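Local coordinates for malate dehydrogenase (PDB 1V9N) that catalyses the reversible NAD-dependent oxidation of (S)-malate to oxaloacetate and works as a homodimer, at the interface of chains A and B. Sequence-based numbering; all coordinates share one arbitrary frame. Chains: chain A/B, Malate dehydrogenase.

The interface of chains A and B. Residues chain A 233, 244, 247-248; chain B 183, 185, 233, 248.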
# COMPACT_ATOMS: atom_id res chain seq x y z
N LEU A 233 -8.27 7.31 -4.18
CA LEU A 233 -8.78 6.00 -4.55
C LEU A 233 -9.92 5.66 -3.59
O LEU A 233 -9.79 5.84 -2.38
CB LEU A 233 -7.68 4.94 -4.44
CG LEU A 233 -8.08 3.50 -4.77
CD1 LEU A 233 -8.62 3.43 -6.19
CD2 LEU A 233 -6.87 2.57 -4.61
N LYS A 244 -9.66 5.26 2.37
CA LYS A 244 -8.55 4.32 2.23
C LYS A 244 -7.52 4.88 1.26
O LYS A 244 -6.32 4.86 1.54
CB LYS A 244 -9.05 2.96 1.75
CG LYS A 244 -9.90 2.24 2.78
CD LYS A 244 -10.38 0.88 2.28
CE LYS A 244 -11.16 0.17 3.37
NZ LYS A 244 -11.54 -1.22 2.98
N GLY A 247 -5.71 7.34 3.05
CA GLY A 247 -4.73 6.82 3.99
C GLY A 247 -3.46 6.38 3.28
O GLY A 247 -2.36 6.63 3.76
N LEU A 248 -3.62 5.73 2.14
CA LEU A 248 -2.49 5.26 1.35
C LEU A 248 -1.61 6.44 0.94
O LEU A 248 -0.39 6.34 0.90
CB LEU A 248 -2.99 4.52 0.10
CG LEU A 248 -3.68 3.17 0.34
CD1 LEU A 248 -4.39 2.72 -0.92
CD2 LEU A 248 -2.65 2.14 0.78
N LEU B 183 -3.37 3.62 10.23
CA LEU B 183 -4.12 3.24 9.05
C LEU B 183 -4.25 1.73 9.19
O LEU B 183 -3.27 1.05 9.50
CB LEU B 183 -3.33 3.57 7.78
CG LEU B 183 -3.88 3.02 6.45
CD1 LEU B 183 -5.28 3.58 6.19
CD2 LEU B 183 -2.94 3.39 5.31
N MSE B 185 -6.62 -1.01 7.00
CA MSE B 185 -7.66 -1.21 5.99
C MSE B 185 -7.55 -2.49 5.16
O MSE B 185 -6.46 -2.93 4.82
CB MSE B 185 -7.61 -0.04 5.02
CG MSE B 185 -6.18 0.16 4.49
SE MSE B 185 -5.92 1.30 2.97
CE MSE B 185 -6.16 -0.02 1.57
N LEU B 233 -10.92 -2.58 -3.65
CA LEU B 233 -10.96 -1.13 -3.52
C LEU B 233 -10.90 -0.53 -4.92
O LEU B 233 -10.09 -0.94 -5.74
CB LEU B 233 -9.77 -0.64 -2.68
CG LEU B 233 -9.66 0.87 -2.47
CD1 LEU B 233 -10.92 1.39 -1.79
CD2 LEU B 233 -8.42 1.19 -1.64
N LEU B 248 -3.16 -4.06 -4.90
CA LEU B 248 -2.78 -3.96 -3.50
C LEU B 248 -2.97 -5.31 -2.82
O LEU B 248 -2.19 -5.70 -1.95
CB LEU B 248 -3.63 -2.89 -2.80
CG LEU B 248 -3.36 -1.44 -3.22
CD1 LEU B 248 -4.47 -0.54 -2.70
CD2 LEU B 248 -2.01 -0.99 -2.68
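The flat group here is the peptide joining A:Gly247 to A:Leu248, and B:Leu183 lies over one of its faces. CD2 of B:Leu183 stands almost straight above the carbonyl, 3.6 Å from A:Gly247 C. The CD1 methyl, on that same face rather than at an edge, settles over A:Gly247 CA at 4.0 Å; glycine has no side chain to hold it off. One turn back, A:Lys244 crosses B:Met185, a selenomethionine, at a slant, with CB 3.7 Å from the selenium SE. Extended beyond CG, the lysine carries its aliphatic stem across the partner's CB, CE coming within 3.9 Å of B:Met185 CB, while CD passes B:Leu233 CD1. With an alanine here, the selenomethionine CB and the CD1 methyl of B:Leu233 would probably lose the hydrocarbon cover that the stem provides. B:Met185 bends at its last torsion (chi3 -88°), which swings CE toward A:Leu248 CD1, 4.1 Å away. A:Leu248 meets this chain at about a right angle, its branch point CG 3.9 Å from SE. Its CD1 also touches B:Leu248 CD1 tip to tip at 3.7 Å. Nearby, A:Leu233 and B:Leu233 pack obliquely through their CD2 methyls, 3.6 Å apart; each has CG anti to the backbone N (chi1 179°), which sends the branch toward its twin. These two like-with-like pairs mark the two-fold axis of the homodimer. Around it, one flank of helix 242-258 from chain A rests on strand 181-185 from chain B, from its middle residue to its last, the loop residues A:Leu233 and B:Leu233 fill in beside the helix, and the symmetry repeats the arrangement with the chains exchanged.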